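Local coordinates for protein peptidoglycan-binding domain 1 (Burkholderia, PDB 5NM7) that probably degrades bacterial peptidoglycan as a modular phage endolysin, joining a putative peptidoglycan-binding domain to a lysozyme-like N-acetylmuramidase domain, at residues T38-A41 and V42-F45; G55-P59 and K60-T64; F197-V200 and D201-V205; Q210-A213 and F214-F217. All coordinates share one frame; numbering follows the deposited sequence. Where two conformers were deposited one is given.

Contact 1 (T38-A41 and V42-F45); sequences TRDA and VMAF. With GLY (glycine), chain D.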
loop_
_atom_site.group_PDB
_atom_site.type_symbol
_atom_site.label_atom_id
_atom_site.label_comp_id
_atom_site.label_asym_id
_atom_site.label_seq_id
_atom_site.Cartn_x
_atom_site.Cartn_y
_atom_site.Cartn_z
ATOM N N THR A 38 -18.832 0.317 16.262
ATOM C CA THR A 38 -18.266 -0.892 15.690
ATOM C C THR A 38 -16.891 -0.556 15.087
ATOM O O THR A 38 -15.917 -1.293 15.300
ATOM C CB THR A 38 -19.226 -1.556 14.679
ATOM O OG1 THR A 38 -20.428 -1.927 15.374
ATOM C CG2 THR A 38 -18.607 -2.781 14.073
ATOM N N ARG A 39 -16.820 0.545 14.343
ATOM C CA ARG A 39 -15.538 1.002 13.790
ATOM C C ARG A 39 -14.482 1.221 14.877
ATOM O O ARG A 39 -13.344 0.751 14.758
ATOM C CB ARG A 39 -15.705 2.285 12.978
ATOM C CG ARG A 39 -14.380 2.797 12.418
ATOM C CD ARG A 39 -14.513 3.928 11.405
ATOM N NE ARG A 39 -15.138 5.185 11.784
ATOM C CZ ARG A 39 -15.498 6.036 10.834
ATOM N NH1 ARG A 39 -16.077 7.195 11.083
ATOM N NH2 ARG A 39 -15.258 5.681 9.580
ATOM N N ASP A 40 -14.863 1.936 15.934
ATOM C CA ASP A 40 -13.974 2.146 17.086
ATOM C C ASP A 40 -13.504 0.849 17.680
ATOM O O ASP A 40 -12.338 0.732 18.059
ATOM C CB ASP A 40 -14.656 2.964 18.190
ATOM C CG ASP A 40 -14.840 4.397 17.824
ATOM O OD1 ASP A 40 -14.366 4.823 16.751
ATOM O OD2 ASP A 40 -15.520 5.090 18.586
ATOM N N ALA A 41 -14.403 -0.132 17.775
ATOM C CA ALA A 41 -14.019 -1.443 18.292
ATOM C C ALA A 41 -13.017 -2.151 17.385
ATOM O O ALA A 41 -12.083 -2.780 17.883
ATOM C CB ALA A 41 -15.247 -2.333 18.533
ATOM N N VAL A 42 -13.221 -2.056 16.070
ATOM C CA VAL A 42 -12.306 -2.640 15.118
ATOM C C VAL A 42 -10.952 -1.950 15.303
ATOM O O VAL A 42 -9.937 -2.617 15.406
ATOM C CB VAL A 42 -12.828 -2.533 13.675
ATOM C CG1 VAL A 42 -11.776 -2.966 12.680
ATOM C CG2 VAL A 42 -14.034 -3.422 13.495
ATOM N N MET A 43 -10.967 -0.619 15.398
ATOM C CA MET A 43 -9.726 0.124 15.617
ATOM C C MET A 43 -9.000 -0.286 16.890
ATOM O O MET A 43 -7.802 -0.572 16.866
ATOM C CB MET A 43 -9.975 1.639 15.602
ATOM C CG MET A 43 -10.165 2.207 14.217
ATOM S SD MET A 43 -9.707 3.958 14.168
ATOM C CE MET A 43 -11.013 4.595 15.218
ATOM N N ALA A 44 -9.740 -0.384 17.999
ATOM C CA ALA A 44 -9.175 -0.802 19.260
ATOM C C ALA A 44 -8.626 -2.221 19.174
ATOM O O ALA A 44 -7.539 -2.512 19.673
ATOM C CB ALA A 44 -10.196 -0.664 20.396
ATOM N N PHE A 45 -9.364 -3.123 18.532
ATOM C CA PHE A 45 -8.874 -4.472 18.320
ATOM C C PHE A 45 -7.584 -4.483 17.493
ATOM O O PHE A 45 -6.610 -5.176 17.827
ATOM C CB PHE A 45 -9.930 -5.347 17.621
ATOM C CG PHE A 45 -9.424 -6.699 17.252
ATOM C CD1 PHE A 45 -9.372 -7.725 18.199
ATOM C CD2 PHE A 45 -8.943 -6.962 15.966
ATOM C CE1 PHE A 45 -8.838 -8.952 17.857
ATOM C CE2 PHE A 45 -8.436 -8.193 15.634
ATOM C CZ PHE A 45 -8.391 -9.198 16.581
HETATM N N GLY D . -23.943 -0.457 15.759
HETATM C CA GLY D . -23.871 0.972 16.129
HETATM C C GLY D . -22.446 1.470 16.002
HETATM O O GLY D . -21.545 0.735 15.569
HETATM O OXT GLY D . -22.197 2.632 16.337
#
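Asp40 and Met43 meet three residues apart on helix 36-48, their side chains crossing at a slant so that the methyl of the thioether meets one carboxylate oxygen. Met43 leaves the backbone with CG beside its own N (chi1 -77°) and bends at its last torsion, which carries the methyl back along the helix until CE stands 3.7 Å from Asp40 OD1. The root of the same side chain rests on the preceding turn, where Met43 CG lies 3.5 Å from Arg39 O. Val42 takes another side of the helix: its CG2 branch touches Thr38 O, while Ala44 CB and Phe45 CB touch Asp40 O and Ala41 O. Beneath these contacts runs a regular alpha-helical ladder, from Val42 N to Thr38 O at 2.9 Å through to Phe45 N and Ala41 O at 2.8 Å. The helix belongs to the putative peptidoglycan-binding domain, and its inner side is marked by Val42 and Phe45, which pack on Leu21 of helix 12-23; Phe45 also reaches Thr61 and Leu65 of helix 59-67. Near the N-terminal end, Thr38 turns OG1 back beside its own N (chi1 -62°), and both atoms donate to one carboxylate oxygen of a bound glycine, O, from Thr38 N at 2.8 Å and from Thr38 OG1 at 2.9 Å. Gln18 NE2 also bonds that hydroxyl, Ile33 O does so weakly, and Asp31, Ile33 O and Ala37 N also bond the ligand.

Contact 2 (G55-P59 and K60-T64); sequences GIAGP and KTWST. With GLY (glycine), chain C.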
loop_
_atom_site.group_PDB
_atom_site.type_symbol
_atom_site.label_atom_id
_atom_site.label_comp_id
_atom_site.label_asym_id
_atom_site.label_seq_id
_atom_site.Cartn_x
_atom_site.Cartn_y
_atom_site.Cartn_z
ATOM N N GLY A 55 -9.827 0.755 11.266
ATOM C CA GLY A 55 -11.275 0.606 11.448
ATOM C C GLY A 55 -11.983 -0.129 10.329
ATOM O O GLY A 55 -13.212 -0.143 10.299
ATOM N N ILE A 56 -11.227 -0.785 9.443
ATOM C CA ILE A 56 -11.757 -1.547 8.332
ATOM C C ILE A 56 -11.486 -3.016 8.590
ATOM O O ILE A 56 -10.330 -3.410 8.793
ATOM C CB ILE A 56 -11.146 -1.104 6.987
ATOM C CG1 ILE A 56 -11.515 0.366 6.717
ATOM C CG2 ILE A 56 -11.644 -1.962 5.840
ATOM C CD1 ILE A 56 -10.583 1.036 5.716
ATOM N N ALA A 57 -12.567 -3.810 8.642
ATOM C CA ALA A 57 -12.424 -5.247 8.901
ATOM C C ALA A 57 -12.160 -5.928 7.584
ATOM O O ALA A 57 -13.076 -6.435 6.920
ATOM C CB ALA A 57 -13.666 -5.809 9.583
ATOM N N GLY A 58 -10.891 -5.959 7.203
ATOM C CA GLY A 58 -10.492 -6.647 5.968
ATOM C C GLY A 58 -9.894 -8.004 6.263
ATOM O O GLY A 58 -9.987 -8.491 7.400
ATOM N N PRO A 59 -9.219 -8.604 5.271
ATOM C CA PRO A 59 -8.712 -9.986 5.431
ATOM C C PRO A 59 -7.698 -10.150 6.559
ATOM O O PRO A 59 -7.678 -11.171 7.258
ATOM C CB PRO A 59 -8.103 -10.297 4.058
ATOM C CG PRO A 59 -8.682 -9.293 3.130
ATOM C CD PRO A 59 -8.974 -8.081 3.907
ATOM N N LYS A 60 -6.865 -9.138 6.784
ATOM C CA LYS A 60 -5.895 -9.214 7.865
ATOM C C LYS A 60 -6.567 -9.202 9.213
ATOM O O LYS A 60 -6.194 -9.971 10.113
ATOM C CB LYS A 60 -4.872 -8.066 7.773
ATOM C CG LYS A 60 -4.053 -8.127 6.502
ATOM C CD LYS A 60 -3.166 -6.911 6.407
ATOM C CE LYS A 60 -2.313 -6.980 5.158
ATOM N NZ LYS A 60 -1.509 -5.738 5.013
ATOM N N THR A 61 -7.527 -8.292 9.386
ATOM C CA THR A 61 -8.256 -8.221 10.648
ATOM C C THR A 61 -9.038 -9.515 10.880
ATOM O O THR A 61 -8.989 -10.063 11.998
ATOM C CB THR A 61 -9.167 -7.012 10.699
ATOM O OG1 THR A 61 -8.351 -5.830 10.577
ATOM C CG2 THR A 61 -9.870 -6.915 12.034
ATOM N N TRP A 62 -9.713 -9.993 9.852
ATOM C CA TRP A 62 -10.468 -11.253 9.954
ATOM C C TRP A 62 -9.587 -12.424 10.383
ATOM O O TRP A 62 -9.988 -13.234 11.237
ATOM C CB TRP A 62 -11.185 -11.599 8.663
ATOM C CG TRP A 62 -12.476 -10.896 8.496
ATOM C CD1 TRP A 62 -12.813 -10.036 7.510
ATOM C CD2 TRP A 62 -13.624 -11.015 9.337
ATOM N NE1 TRP A 62 -14.095 -9.606 7.677
ATOM C CE2 TRP A 62 -14.627 -10.203 8.783
ATOM C CE3 TRP A 62 -13.907 -11.758 10.486
ATOM C CZ2 TRP A 62 -15.884 -10.078 9.351
ATOM C CZ3 TRP A 62 -15.150 -11.650 11.048
ATOM C CH2 TRP A 62 -16.133 -10.811 10.487
ATOM N N SER A 63 -8.395 -12.515 9.808
ATOM C CA SER A 63 -7.467 -13.563 10.188
ATOM C C SER A 63 -7.108 -13.516 11.681
ATOM O O SER A 63 -7.105 -14.544 12.351
ATOM C CB SER A 63 -6.218 -13.549 9.282
ATOM O OG SER A 63 -5.288 -14.491 9.758
ATOM N N THR A 64 -6.823 -12.334 12.221
ATOM C CA THR A 64 -6.498 -12.222 13.645
ATOM C C THR A 64 -7.721 -12.429 14.502
ATOM O O THR A 64 -7.674 -13.069 15.563
ATOM C CB THR A 64 -5.835 -10.879 13.968
ATOM O OG1 THR A 64 -4.701 -10.746 13.097
ATOM C CG2 THR A 64 -5.374 -10.847 15.409
HETATM N N GLY C . -7.516 -3.159 7.645
HETATM C CA GLY C . -7.328 -4.034 6.448
HETATM C C GLY C . -7.403 -5.523 6.753
HETATM O O GLY C . -6.974 -6.322 5.914
HETATM O OXT GLY C . -7.935 -5.926 7.808
#
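One carboxylate oxygen of a bound glycine, OXT, is gripped by three donors: Thr61 OG1 at 2.8 Å, Thr61 N at 2.9 Å and, through a weak, strongly bent bond, Gly58 N at 3.0 Å. The other oxygen, O, receives Lys60 N at 2.9 Å. Thr61 can offer both its groups to OXT because its hydroxyl is folded back beside its own N, chi1 -61°. The ligand's amino group meanwhile donates to Ile56 O at 3.0 Å and is also held by Asp54, so both ends of the amino acid are fixed. Gly58 occupies the N-cap position, after an inverse gamma turn centred on Ala57, and the ligand's carboxylate lies against its CA. From this cap helix 59-67 of the putative peptidoglycan-binding domain sets off, its first turn closed by an almost straight bond from Trp62 N to Gly58 O at 2.9 Å. The indole of Trp62 folds back toward the loop, placing CD1 3.2 Å from Gly58 O, and its NE1 is bonded to Lys3 O. Lys60 runs extended past the ligand, with CB and CG beside the carboxylate oxygen O, to a salt bridge between its ammonium and Glu207. Gln46 in turn bonds the hydroxyl of Thr61, a second-shell link to helix 36-48. With backbone N-H groups at a helix start facing the carboxylate and acidic and carbonyl oxygens facing the amine, the pocket is suited to a zwitterion, whose negative end the helix dipole would probably stabilise further.

Contact 3 (F197-V200 and D201-V205); sequences FAFV and DAMKV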
loop_
_atom_site.group_PDB
_atom_site.type_symbol
_atom_site.label_atom_id
_atom_site.label_comp_id
_atom_site.label_asym_id
_atom_site.label_seq_id
_atom_site.Cartn_x
_atom_site.Cartn_y
_atom_site.Cartn_z
ATOM N N PHE A 197 18.987 -4.961 -6.915
ATOM C CA PHE A 197 18.767 -6.273 -6.314
ATOM C C PHE A 197 18.531 -6.185 -4.834
ATOM O O PHE A 197 17.673 -6.882 -4.310
ATOM C CB PHE A 197 19.934 -7.233 -6.677
ATOM C CG PHE A 197 20.108 -7.375 -8.150
ATOM C CD1 PHE A 197 21.040 -6.590 -8.837
ATOM C CD2 PHE A 197 19.303 -8.224 -8.872
ATOM C CE1 PHE A 197 21.169 -6.678 -10.204
ATOM C CE2 PHE A 197 19.437 -8.329 -10.244
ATOM C CZ PHE A 197 20.359 -7.539 -10.914
ATOM N N ALA A 198 19.255 -5.305 -4.154
ATOM C CA ALA A 198 19.062 -5.103 -2.724
ATOM C C ALA A 198 17.698 -4.452 -2.442
ATOM O O ALA A 198 17.053 -4.766 -1.447
ATOM C CB ALA A 198 20.181 -4.261 -2.115
ATOM N N PHE A 199 17.297 -3.534 -3.309
ATOM C CA PHE A 199 15.978 -2.913 -3.214
ATOM C C PHE A 199 14.880 -3.986 -3.282
ATOM O O PHE A 199 13.990 -4.064 -2.410
ATOM C CB PHE A 199 15.782 -1.877 -4.308
ATOM C CG PHE A 199 14.411 -1.343 -4.391
ATOM C CD1 PHE A 199 13.993 -0.361 -3.506
ATOM C CD2 PHE A 199 13.517 -1.822 -5.342
ATOM C CE1 PHE A 199 12.693 0.143 -3.577
ATOM C CE2 PHE A 199 12.228 -1.304 -5.413
ATOM C CZ PHE A 199 11.823 -0.327 -4.529
ATOM N N VAL A 200 14.973 -4.821 -4.298
ATOM C CA VAL A 200 13.996 -5.883 -4.483
ATOM C C VAL A 200 14.011 -6.869 -3.315
ATOM O O VAL A 200 12.954 -7.269 -2.838
ATOM C CB VAL A 200 14.154 -6.550 -5.869
ATOM C CG1 VAL A 200 13.293 -7.813 -6.006
ATOM C CG2 VAL A 200 13.797 -5.570 -6.967
ATOM N N ASP A 201 15.198 -7.268 -2.854
ATOM C CA ASP A 201 15.300 -8.115 -1.677
ATOM C C ASP A 201 14.574 -7.518 -0.484
ATOM O O ASP A 201 13.907 -8.224 0.244
ATOM C CB ASP A 201 16.757 -8.392 -1.291
ATOM C CG ASP A 201 17.486 -9.313 -2.282
ATOM O OD1 ASP A 201 16.858 -10.074 -3.026
ATOM O OD2 ASP A 201 18.726 -9.310 -2.265
ATOM N N ALA A 202 14.696 -6.199 -0.293
ATOM C CA ALA A 202 13.993 -5.545 0.809
ATOM C C ALA A 202 12.475 -5.639 0.601
ATOM O O ALA A 202 11.697 -5.890 1.554
ATOM C CB ALA A 202 14.421 -4.101 0.936
ATOM N N MET A 203 12.042 -5.420 -0.633
ATOM C CA MET A 203 10.609 -5.467 -0.939
ATOM C C MET A 203 10.041 -6.857 -0.624
ATOM O O MET A 203 8.882 -7.000 -0.312
ATOM C CB MET A 203 10.317 -5.121 -2.384
ATOM C CG MET A 203 10.763 -3.736 -2.857
ATOM S SD MET A 203 9.963 -2.420 -1.899
ATOM C CE MET A 203 11.196 -2.018 -0.732
ATOM N N LYS A 204 10.869 -7.883 -0.766
ATOM C CA LYS A 204 10.439 -9.265 -0.460
ATOM C C LYS A 204 10.339 -9.614 1.022
ATOM O O LYS A 204 9.711 -10.622 1.359
ATOM C CB LYS A 204 11.405 -10.220 -1.163
ATOM C CG LYS A 204 11.347 -10.211 -2.663
ATOM C CD LYS A 204 12.444 -11.098 -3.260
ATOM C CE LYS A 204 12.184 -11.290 -4.742
ATOM N NZ LYS A 204 13.333 -11.989 -5.361
ATOM N N VAL A 205 10.934 -8.810 1.905
ATOM C CA VAL A 205 11.021 -9.108 3.318
ATOM C C VAL A 205 9.716 -8.811 4.038
ATOM O O VAL A 205 9.170 -9.653 4.754
ATOM C CB VAL A 205 12.173 -8.328 3.983
ATOM C CG1 VAL A 205 12.137 -8.431 5.512
ATOM C CG2 VAL A 205 13.510 -8.841 3.452
#
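Asp201 opens the second half of helix 196-205 with its backbone N donating to Phe197 O at 2.9 Å. Its carboxylate lies beside that same carbonyl, OD2 3.3 Å from Phe197 O, but two acceptors share no hydrogen bond, and the attraction comes from the backbone N. The acid's OD1 bonds instead to a triethylene glycol molecule, probably from the crystallisation liquor. Ala202 follows with CB against Phe199 O at 3.4 Å. Met203 carries the main side-chain contact. Its CG lies over one face of the Phe199 ring, 4.1 Å from the centroid and 21° off the normal, a CH-pi contact displaced toward the rim. Bends at the second and third torsions, chi2 -60° and chi3 98°, curl the chain across the ring, bringing SD to 3.8 Å from Phe199 CZ in an oblique Met-aromatic contact. The ring is placed for this by a first torsion that sets CG anti to the backbone N, and Tyr193 meets it edge to face. Lys204 then runs extended across Val200, its CE 3.9 Å from Val200 CG1, and sends NZ to the same glycol oxygen. This amphipathic helix of the N-acetylmuramidase domain thus presents Phe199 and Met203 to Ala213 of helix 207-219, and Val200 and Met203 to Trp178 of strand 176-178. The thioether and ring hold each other by dispersion and weak electrostatics on the inner side, whereas the charged groups of Asp201 and Lys204 share a neutral polar partner on the outer one.

Contact 4 (Q210-A213 and F214-F217); sequences QLEA and FVRF. With GLY (glycine), chain E.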
loop_
_atom_site.group_PDB
_atom_site.type_symbol
_atom_site.label_atom_id
_atom_site.label_comp_id
_atom_site.label_asym_id
_atom_site.label_seq_id
_atom_site.Cartn_x
_atom_site.Cartn_y
_atom_site.Cartn_z
ATOM N N GLN A 210 8.493 -2.180 2.444
ATOM C CA GLN A 210 7.772 -1.579 1.329
ATOM C C GLN A 210 7.333 -0.157 1.674
ATOM O O GLN A 210 7.415 0.727 0.827
ATOM C CB GLN A 210 6.592 -2.446 0.987
ATOM C CG GLN A 210 7.035 -3.791 0.472
ATOM C CD GLN A 210 5.865 -4.718 0.225
ATOM O OE1 GLN A 210 4.713 -4.329 0.357
ATOM N NE2 GLN A 210 6.169 -5.935 -0.185
ATOM N N LEU A 211 6.877 0.035 2.899
ATOM C CA LEU A 211 6.563 1.392 3.418
ATOM C C LEU A 211 7.830 2.253 3.496
ATOM O O LEU A 211 7.769 3.440 3.206
ATOM C CB LEU A 211 5.935 1.349 4.786
ATOM C CG LEU A 211 5.628 2.676 5.517
ATOM C CD1 LEU A 211 4.659 3.540 4.733
ATOM C CD2 LEU A 211 5.091 2.380 6.892
ATOM N N GLU A 212 8.958 1.659 3.887
ATOM C CA GLU A 212 10.238 2.397 3.960
ATOM C C GLU A 212 10.593 2.943 2.589
ATOM O O GLU A 212 11.064 4.071 2.490
ATOM C CB GLU A 212 11.362 1.516 4.535
ATOM C CG GLU A 212 12.785 2.098 4.503
ATOM C CD GLU A 212 12.968 3.370 5.286
ATOM O OE1 GLU A 212 12.135 3.765 6.143
ATOM O OE2 GLU A 212 13.984 4.070 5.035
ATOM N N ALA A 213 10.346 2.159 1.523
ATOM C CA ALA A 213 10.549 2.638 0.177
ATOM C C ALA A 213 9.695 3.839 -0.129
ATOM O O ALA A 213 10.191 4.861 -0.703
ATOM C CB ALA A 213 10.335 1.568 -0.857
ATOM N N PHE A 214 8.440 3.763 0.270
ATOM C CA PHE A 214 7.543 4.929 0.119
ATOM C C PHE A 214 8.069 6.142 0.870
ATOM O O PHE A 214 8.107 7.234 0.309
ATOM C CB PHE A 214 6.111 4.592 0.552
ATOM C CG PHE A 214 5.204 5.788 0.716
ATOM C CD1 PHE A 214 4.495 6.280 -0.361
ATOM C CD2 PHE A 214 5.066 6.407 1.938
ATOM C CE1 PHE A 214 3.683 7.371 -0.232
ATOM C CE2 PHE A 214 4.249 7.521 2.073
ATOM C CZ PHE A 214 3.555 7.984 0.987
ATOM N N VAL A 215 8.473 5.946 2.112
ATOM C CA VAL A 215 9.020 7.052 2.923
ATOM C C VAL A 215 10.207 7.679 2.195
ATOM O O VAL A 215 10.286 8.913 2.037
ATOM C CB VAL A 215 9.422 6.560 4.313
ATOM C CG1 VAL A 215 10.279 7.565 5.050
ATOM C CG2 VAL A 215 8.168 6.245 5.119
ATOM N N ARG A 216 11.137 6.841 1.748
ATOM C CA ARG A 216 12.304 7.376 1.013
ATOM C C ARG A 216 11.905 8.101 -0.257
ATOM O O ARG A 216 12.514 9.127 -0.594
ATOM C CB ARG A 216 13.320 6.287 0.727
ATOM C CG ARG A 216 13.920 5.662 1.988
ATOM C CD ARG A 216 14.822 4.519 1.566
ATOM N NE ARG A 216 15.407 3.805 2.699
ATOM C CZ ARG A 216 16.505 3.035 2.624
ATOM N NH1 ARG A 216 17.168 2.901 1.485
ATOM N NH2 ARG A 216 16.942 2.403 3.724
ATOM N N PHE A 217 10.913 7.568 -0.972
ATOM C CA PHE A 217 10.412 8.131 -2.210
ATOM C C PHE A 217 9.889 9.532 -1.984
ATOM O O PHE A 217 10.224 10.461 -2.734
ATOM C CB PHE A 217 9.318 7.256 -2.782
ATOM C CG PHE A 217 8.725 7.763 -4.048
ATOM C CD1 PHE A 217 7.485 8.365 -4.032
ATOM C CD2 PHE A 217 9.359 7.592 -5.274
ATOM C CE1 PHE A 217 6.928 8.800 -5.212
ATOM C CE2 PHE A 217 8.811 8.035 -6.460
ATOM C CZ PHE A 217 7.567 8.656 -6.427
HETATM N N GLY E . 9.997 3.968 7.953
HETATM C CA GLY E . 8.808 3.118 7.600
HETATM C C GLY E . 8.968 1.693 8.067
HETATM O O GLY E . 9.987 1.426 8.695
HETATM O OXT GLY E . 8.111 0.799 7.876
HETATM O O HOH W 1 16.292 4.357 6.437
#
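Glu212 and Arg216, one helical turn apart, form a salt bridge in which NE, rather than the terminal nitrogens, does the donating: Arg216 NE to Glu212 OE2 is 2.7 Å and nearly straight at 173°. The oxygen lies in the guanidinium plane but is approached on its anti side, and the two flat groups stand almost perpendicular, their planes 87° apart. A water donates to Glu212 OE2 at 2.7 Å and weakly accepts from Arg216 NH2, bridging the pair a second time. The other carboxylate oxygen turns to the ligand, Glu212 OE1 receiving the amino group of a bound glycine, N, at 2.8 Å, and it also forms a salt bridge with Arg86. A bend at chi2 of 61° swings the carboxylate round toward Arg216. Beside it Leu211 covers the ligand with CD2, 3.5 Å from OXT of the glycine, and its other branch, CD1, meets Phe214 CD2 obliquely at 4.0 Å. Further out, Arg216 is steadied by a bond from NH1 to Leu191 O and by a cation-pi contact with Tyr193. Helix 207-219, part of the N-acetylmuramidase domain, is packed through Leu211 and Val215 on helix 77-87, which with Asp79, Ala83 and Arg86 lines the pocket together with Ala208. The two oxygens of Glu212 thus divide the work, OE2 taking Arg216 NE and the water, OE1 taking Arg86 and the ligand amine, and with partners on both the rotation of this buried carboxylate is held.

Contacts 1 and 2 share the putative peptidoglycan-binding domain, and contacts 3 and 4 the N-acetylmuramidase domain. Within the first pair, centres 11 Å apart, Met43 CG packs 3.3 Å from Gly55 N and Phe45 CZ 3.6 Å from Thr64 CG2. In the second, centres 12 Å apart, Ala213 CB lies 3.7 Å from Met203 CE, and Gln210 NE2 probably bonds Met203 O at 2.9 Å. Of the contacts in different domains, 2 and 4 come nearest, about 8 Å between nearest atoms, whereas contacts 1 and 3 have centres about 33 Å apart. Contacts 1, 2 and 4 each hold a separate bound glycine; contact 3 holds none.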